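Local atomic coordinates of AAC3-I (Uncultured bacterium, PDB entry 5HMN), a protein that binds coenzyme A and, as a GNAT-fold acetyltransferase, probably transfers the acetyl group of acetyl-CoA to an amine of aminoglycoside antibiotics. Residues 55-60 / 105-110; 89-94 / 99-104. All coordinates share one frame; numbering follows the deposited sequence. Where two conformers were deposited one is given.

The two contacts illustrate how a GNAT domain uses one helix both to seal its sheet and to hold its cofactor. From the N terminus, strand 54-61 is the first of the elements used here; the chain then runs out through 64-75 and back along 82-91 before entering helix 100-115, whose middle turns pack back on strand 54-61. That return is interaction 1, and it closes a long loop of 44 residues. Interaction 2 nests inside it, closing a short loop, with four residues between its segments. The two join in the interior, where L57 and A59 touch L104 and I100, and I105 meets L89. Together they fasten the helix to two non-adjacent strands of one sheet.

Interaction 1: residues 55-60 / 105-110; sequences IALAAL and IEKLKE
L57 and I55, two residues apart on strand 55-60, meet K107 and L108 on helix 105-110 through apolar contacts alone; no hydrogen bond crosses. The main wedge is L57, whose CD1 reaches the helix backbone between the two residues, 3.8 Å from CG of K107 and 4.0 Å from N of L108. Beside it, I55 offers two methyls to a single one: CG2 lies 4.0 Å from CD1 of L108, and CD1 of I55 is about as near to the same atom. L108 reaches them because its CG stands anti to the backbone N (chi1 -170°), swinging the branch toward the strand.

The charged part is peripheral. K107 lends its aliphatic base to L57 and then bends at chi2 (72°), turning its amine away from the strand; NZ makes a long salt bridge of 3.8 Å to OE2 of E110, nearly one helical turn on.

This is helix-on-sheet packing inside the GNAT domain: helix 100-115 lies on one face of the sheet, and alternate strand residues I55 and L57 turn to it. Around this contact, L104 and L111 of the same helix extend the packing on L57, L69 of strand 64-75 touches both L57 and L108, and I84 and I86 of strand 82-91 pack on L108.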
loop_
_atom_site.group_PDB
_atom_site.type_symbol
_atom_site.label_atom_id
_atom_site.label_comp_id
_atom_site.label_asym_id
_atom_site.label_seq_id
_atom_site.Cartn_x
_atom_site.Cartn_y
_atom_site.Cartn_z
ATOM N N ILE C 55 5.117 -9.760 -2.602
ATOM C CA ILE C 55 5.283 -10.465 -3.869
ATOM C C ILE C 55 6.395 -9.825 -4.700
ATOM O O ILE C 55 6.367 -8.625 -4.979
ATOM C CB ILE C 55 3.977 -10.473 -4.697
ATOM C CG1 ILE C 55 2.855 -11.177 -3.930
ATOM C CG2 ILE C 55 4.202 -11.140 -6.048
ATOM C CD1 ILE C 55 1.514 -11.151 -4.637
ATOM N N ALA C 56 7.374 -10.630 -5.092
ATOM C CA ALA C 56 8.467 -10.149 -5.931
ATOM C C ALA C 56 8.568 -10.981 -7.199
ATOM O O ALA C 56 8.744 -12.194 -7.136
ATOM C CB ALA C 56 9.782 -10.184 -5.167
ATOM N N LEU C 57 8.443 -10.327 -8.351
ATOM C CA LEU C 57 8.539 -11.012 -9.635
ATOM C C LEU C 57 9.774 -10.549 -10.395
ATOM O O LEU C 57 10.116 -9.367 -10.382
ATOM C CB LEU C 57 7.288 -10.762 -10.487
ATOM C CG LEU C 57 5.928 -11.114 -9.883
ATOM C CD1 LEU C 57 4.817 -10.845 -10.886
ATOM C CD2 LEU C 57 5.900 -12.563 -9.424
ATOM N N ALA C 58 10.435 -11.485 -11.066
ATOM C CA ALA C 58 11.598 -11.155 -11.881
ATOM C C ALA C 58 11.431 -11.673 -13.300
ATOM O O ALA C 58 10.984 -12.798 -13.512
ATOM C CB ALA C 58 12.865 -11.724 -11.255
ATOM N N ALA C 59 11.794 -10.843 -14.269
ATOM C CA ALA C 59 11.776 -11.230 -15.668
ATOM C C ALA C 59 13.192 -11.557 -16.117
ATOM O O ALA C 59 14.099 -10.749 -15.939
ATOM C CB ALA C 59 11.178 -10.119 -16.524
ATOM N N LEU C 60 13.386 -12.739 -16.690
ATOM C CA LEU C 60 14.720 -13.161 -17.096
ATOM C C LEU C 60 14.801 -13.533 -18.569
ATOM O O LEU C 60 13.870 -14.104 -19.132
ATOM C CB LEU C 60 15.194 -14.345 -16.255
ATOM C CG LEU C 60 15.501 -14.030 -14.792
ATOM C CD1 LEU C 60 14.313 -14.369 -13.915
ATOM C CD2 LEU C 60 16.748 -14.774 -14.351
ATOM N N ILE C 105 2.802 -8.113 -15.310
ATOM C CA ILE C 105 1.490 -7.802 -14.752
ATOM C C ILE C 105 0.521 -8.951 -14.999
ATOM O O ILE C 105 -0.310 -9.271 -14.150
ATOM C CB ILE C 105 0.941 -6.489 -15.336
ATOM C CG1 ILE C 105 1.865 -5.330 -14.946
ATOM C CG2 ILE C 105 -0.477 -6.214 -14.838
ATOM C CD1 ILE C 105 1.467 -3.994 -15.512
ATOM N N GLU C 106 0.648 -9.590 -16.159
ATOM C CA GLU C 106 -0.175 -10.751 -16.478
ATOM C C GLU C 106 0.082 -11.873 -15.475
ATOM O O GLU C 106 -0.840 -12.581 -15.068
ATOM C CB GLU C 106 0.101 -11.234 -17.904
ATOM C CG GLU C 106 -0.683 -12.473 -18.300
ATOM C CD GLU C 106 -0.712 -12.695 -19.801
ATOM O OE1 GLU C 106 0.338 -12.508 -20.454
ATOM O OE2 GLU C 106 -1.788 -13.051 -20.327
ATOM N N LYS C 107 1.340 -12.015 -15.073
ATOM C CA LYS C 107 1.731 -12.993 -14.067
ATOM C C LYS C 107 1.148 -12.634 -12.706
ATOM O O LYS C 107 0.719 -13.508 -11.953
ATOM C CB LYS C 107 3.252 -13.085 -13.977
ATOM C CG LYS C 107 3.767 -13.934 -12.832
ATOM C CD LYS C 107 3.529 -15.406 -13.083
ATOM C CE LYS C 107 4.180 -16.247 -12.000
ATOM N NZ LYS C 107 3.962 -17.702 -12.227
ATOM N N LEU C 108 1.134 -11.342 -12.395
ATOM C CA LEU C 108 0.607 -10.880 -11.116
ATOM C C LEU C 108 -0.902 -11.117 -11.040
ATOM O O LEU C 108 -1.441 -11.383 -9.968
ATOM C CB LEU C 108 0.926 -9.399 -10.908
ATOM C CG LEU C 108 0.638 -8.842 -9.512
ATOM C CD1 LEU C 108 1.458 -9.585 -8.467
ATOM C CD2 LEU C 108 0.922 -7.351 -9.458
ATOM N N LYS C 109 -1.570 -11.026 -12.186
ATOM C CA LYS C 109 -3.005 -11.292 -12.270
ATOM C C LYS C 109 -3.335 -12.737 -11.913
ATOM O O LYS C 109 -4.204 -12.996 -11.083
ATOM C CB LYS C 109 -3.532 -10.984 -13.674
ATOM C CG LYS C 109 -3.607 -9.506 -14.014
ATOM C CD LYS C 109 -4.218 -9.305 -15.392
ATOM C CE LYS C 109 -4.363 -7.831 -15.728
ATOM N NZ LYS C 109 -5.016 -7.622 -17.050
ATOM N N GLU C 110 -2.646 -13.683 -12.550
ATOM C CA GLU C 110 -2.909 -15.097 -12.290
ATOM C C GLU C 110 -2.464 -15.484 -10.881
ATOM O O GLU C 110 -2.985 -16.428 -10.293
ATOM C CB GLU C 110 -2.229 -15.982 -13.338
ATOM C CG GLU C 110 -0.721 -15.888 -13.365
ATOM C CD GLU C 110 -0.103 -16.758 -14.446
ATOM O OE1 GLU C 110 -0.435 -16.564 -15.635
ATOM O OE2 GLU C 110 0.714 -17.639 -14.104
#

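Interaction 2: residues 89-94 / 99-104; sequences LAVAKA and GIATAL. With COA (coenzyme A), chain J.
Strand 89-91 and helix 100-104 run obliquely antiparallel, the axes of these short segments approaching to 8.8 Å at 144°, with V91 opposite A101. Between the two segments the contact is wholly apolar. V91 puts its CG2 methyl against the first turn of the helix, 3.8 Å from CG2 of I100 and 3.9 Å from CB of A101. With CG1 anti to the backbone N (chi1 173°), CG2 is left beside that nitrogen, where it also lies close to the pyrophosphate. In the conformer given, L89 CD1 lies 3.8 Å from L104 CD1, a contact that is less certain because L89 has a second conformer.

Coenzyme A lies along the end of the strand and across the N-terminal end of the helix, and both segments bind it chiefly through backbone atoms. On the strand, L89 O accepts from N4P of the pantetheine arm and V91 N donates to O9P at 2.8 Å, nearly straight at 170°, so the arm pairs with the strand much as another strand would. On the helix, the pyrophosphate sits over the N-terminal turn: G99 N, at the N-cap position, donates to O1A, A101 N to O4A, and T102 N to O2A. T102 adds its hydroxyl, OG1 lying 2.7 Å from O2A, and the amine of K139 is hydrogen-bonded to the same hydroxyl. R97 N gives the cofactor a further bond.

This is the pyrophosphate-binding loop and helix start of the GNAT fold. Amide hydrogens that lack acceptors within the first helical turn are spent on phosphate oxygens, and the helix dipole would be expected to stabilise their negative charge. The packing of V91 on I100 and A101 joins the pantetheine-binding strand to the pyrophosphate-binding helix start, consistent with keeping the two sites in step.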
loop_
_atom_site.group_PDB
_atom_site.type_symbol
_atom_site.label_atom_id
_atom_site.label_comp_id
_atom_site.label_asym_id
_atom_site.label_seq_id
_atom_site.Cartn_x
_atom_site.Cartn_y
_atom_site.Cartn_z
ATOM N N LEU C 89 7.773 -1.184 -10.408
ATOM C CA LEU C 89 7.751 -1.962 -11.642
ATOM C C LEU C 89 8.738 -1.352 -12.627
ATOM O O LEU C 89 8.662 -0.162 -12.931
ATOM C CB LEU C 89 6.344 -1.993 -12.247
ATOM C CG LEU C 89 6.198 -2.624 -13.637
ATOM C CD1 LEU C 89 6.556 -4.096 -13.606
ATOM C CD2 LEU C 89 4.784 -2.431 -14.165
ATOM N N ALA C 90 9.669 -2.161 -13.125
ATOM C CA ALA C 90 10.700 -1.639 -14.018
ATOM C C ALA C 90 11.216 -2.668 -15.011
ATOM O O ALA C 90 11.306 -3.858 -14.708
ATOM C CB ALA C 90 11.859 -1.088 -13.209
ATOM N N VAL C 91 11.563 -2.181 -16.195
ATOM C CA VAL C 91 12.188 -2.981 -17.234
ATOM C C VAL C 91 13.449 -2.261 -17.717
ATOM O O VAL C 91 13.436 -1.039 -17.912
ATOM C CB VAL C 91 11.226 -3.225 -18.420
ATOM C CG1 VAL C 91 11.946 -3.919 -19.571
ATOM C CG2 VAL C 91 10.018 -4.044 -17.968
ATOM N N ALA C 92 14.532 -3.012 -17.892
ATOM C CA ALA C 92 15.796 -2.448 -18.361
ATOM C C ALA C 92 15.617 -1.728 -19.690
ATOM O O ALA C 92 14.888 -2.193 -20.570
ATOM C CB ALA C 92 16.864 -3.538 -18.485
ATOM N N LYS C 93 16.291 -0.593 -19.826
ATOM C CA LYS C 93 16.129 0.276 -20.984
ATOM C C LYS C 93 16.304 -0.456 -22.328
ATOM O O LYS C 93 15.491 -0.279 -23.237
ATOM C CB LYS C 93 17.101 1.461 -20.869
ATOM C CG LYS C 93 16.978 2.469 -21.971
ATOM C CD LYS C 93 17.917 3.621 -21.778
ATOM C CE LYS C 93 17.697 4.508 -22.947
ATOM N NZ LYS C 93 18.449 5.759 -23.111
ATOM N N ALA C 94 17.321 -1.313 -22.446
ATOM C CA ALA C 94 17.603 -1.957 -23.725
ATOM C C ALA C 94 16.554 -3.011 -24.042
ATOM O O ALA C 94 16.560 -3.599 -25.129
ATOM C CB ALA C 94 18.999 -2.580 -23.714
ATOM N N GLY C 99 6.986 -6.032 -24.393
ATOM C CA GLY C 99 5.954 -6.772 -23.696
ATOM C C GLY C 99 6.368 -7.412 -22.382
ATOM O O GLY C 99 5.624 -8.226 -21.837
ATOM N N ILE C 100 7.540 -7.048 -21.869
ATOM C CA ILE C 100 8.029 -7.603 -20.605
ATOM C C ILE C 100 7.208 -7.105 -19.410
ATOM O O ILE C 100 6.791 -7.894 -18.564
ATOM C CB ILE C 100 9.514 -7.263 -20.384
ATOM C CG1 ILE C 100 10.380 -7.962 -21.440
ATOM C CG2 ILE C 100 9.956 -7.665 -18.981
ATOM C CD1 ILE C 100 11.864 -7.658 -21.322
ATOM N N ALA C 101 6.977 -5.797 -19.339
ATOM C CA ALA C 101 6.153 -5.239 -18.266
ATOM C C ALA C 101 4.738 -5.808 -18.288
ATOM O O ALA C 101 4.150 -6.081 -17.244
ATOM C CB ALA C 101 6.106 -3.720 -18.361
ATOM N N THR C 102 4.189 -5.979 -19.485
ATOM C CA THR C 102 2.865 -6.567 -19.632
ATOM C C THR C 102 2.856 -8.005 -19.117
ATOM O O THR C 102 1.914 -8.427 -18.439
ATOM C CB THR C 102 2.400 -6.541 -21.104
ATOM O OG1 THR C 102 2.403 -5.190 -21.584
ATOM C CG2 THR C 102 1.000 -7.118 -21.237
ATOM N N ALA C 103 3.916 -8.741 -19.428
ATOM C CA ALA C 103 4.050 -10.131 -18.995
ATOM C C ALA C 103 4.150 -10.229 -17.479
ATOM O O ALA C 103 3.613 -11.154 -16.869
ATOM C CB ALA C 103 5.264 -10.777 -19.651
ATOM N N LEU C 104 4.840 -9.272 -16.867
ATOM C CA LEU C 104 4.955 -9.231 -15.415
ATOM C C LEU C 104 3.589 -9.021 -14.753
ATOM O O LEU C 104 3.258 -9.668 -13.764
ATOM C CB LEU C 104 5.917 -8.119 -14.990
ATOM C CG LEU C 104 7.401 -8.401 -15.227
ATOM C CD1 LEU C 104 8.213 -7.125 -15.085
ATOM C CD2 LEU C 104 7.888 -9.452 -14.243
HETATM N N1A COA J . 5.516 5.063 -25.046
HETATM C C2A COA J . 4.225 4.815 -25.395
HETATM N N3A COA J . 3.576 3.695 -25.050
HETATM C C4A COA J . 4.240 2.790 -24.319
HETATM C C5A COA J . 5.516 3.001 -23.971
HETATM C C6A COA J . 6.162 4.145 -24.344
HETATM N N6A COA J . 7.467 4.650 -24.123
HETATM N N7A COA J . 5.922 1.955 -23.275
HETATM C C8A COA J . 4.910 1.077 -23.208
HETATM N N9A COA J . 3.875 1.607 -23.854
HETATM C C1B COA J . 2.631 1.057 -24.022
HETATM C C2B COA J . 2.433 0.588 -25.229
HETATM O O2B COA J . 1.012 0.583 -25.490
HETATM C C3B COA J . 2.860 -0.865 -25.152
HETATM O O3B COA J . 2.302 -1.637 -26.053
HETATM P P3B COA J . 2.797 -1.695 -27.541
HETATM O O7A COA J . 2.121 -2.840 -28.152
HETATM O O8A COA J . 2.383 -0.479 -28.224
HETATM O O9A COA J . 4.272 -1.809 -27.696
HETATM C C4B COA J . 2.351 -1.208 -23.697
HETATM O O4B COA J . 2.451 -0.153 -22.976
HETATM C C5B COA J . 3.218 -2.323 -23.077
HETATM O O5B COA J . 4.592 -2.090 -23.206
HETATM P P1A COA J . 5.596 -3.034 -22.500
HETATM O O1A COA J . 6.578 -3.409 -23.468
HETATM O O2A COA J . 4.913 -4.183 -22.012
HETATM O O3A COA J . 6.321 -2.187 -21.467
HETATM P P2A COA J . 7.805 -2.284 -21.074
HETATM O O4A COA J . 8.187 -3.633 -20.964
HETATM O O5A COA J . 8.579 -1.587 -22.025
HETATM O O6A COA J . 8.039 -1.458 -19.788
HETATM C CBP COA J . 7.958 0.314 -18.238
HETATM C CCP COA J . 7.315 -0.346 -19.471
HETATM C CDP COA J . 8.003 -0.663 -17.080
HETATM C CEP COA J . 7.112 1.519 -17.789
HETATM C CAP COA J . 9.338 0.760 -18.632
HETATM O OAP COA J . 9.198 1.816 -19.480
HETATM C C9P COA J . 10.159 1.222 -17.467
HETATM O O9P COA J . 10.755 0.465 -16.805
HETATM N N8P COA J . 10.272 2.592 -17.155
HETATM C C7P COA J . 11.060 3.077 -16.101
HETATM C C6P COA J . 10.464 2.964 -14.686
HETATM C C5P COA J . 8.956 3.259 -14.517
HETATM O O5P COA J . 8.425 4.215 -15.034
HETATM N N4P COA J . 8.220 2.348 -13.691
HETATM C C3P COA J . 6.827 2.440 -13.409
HETATM C C2P COA J . 6.533 2.293 -11.893
HETATM S S1P COA J . 4.770 2.150 -11.639
#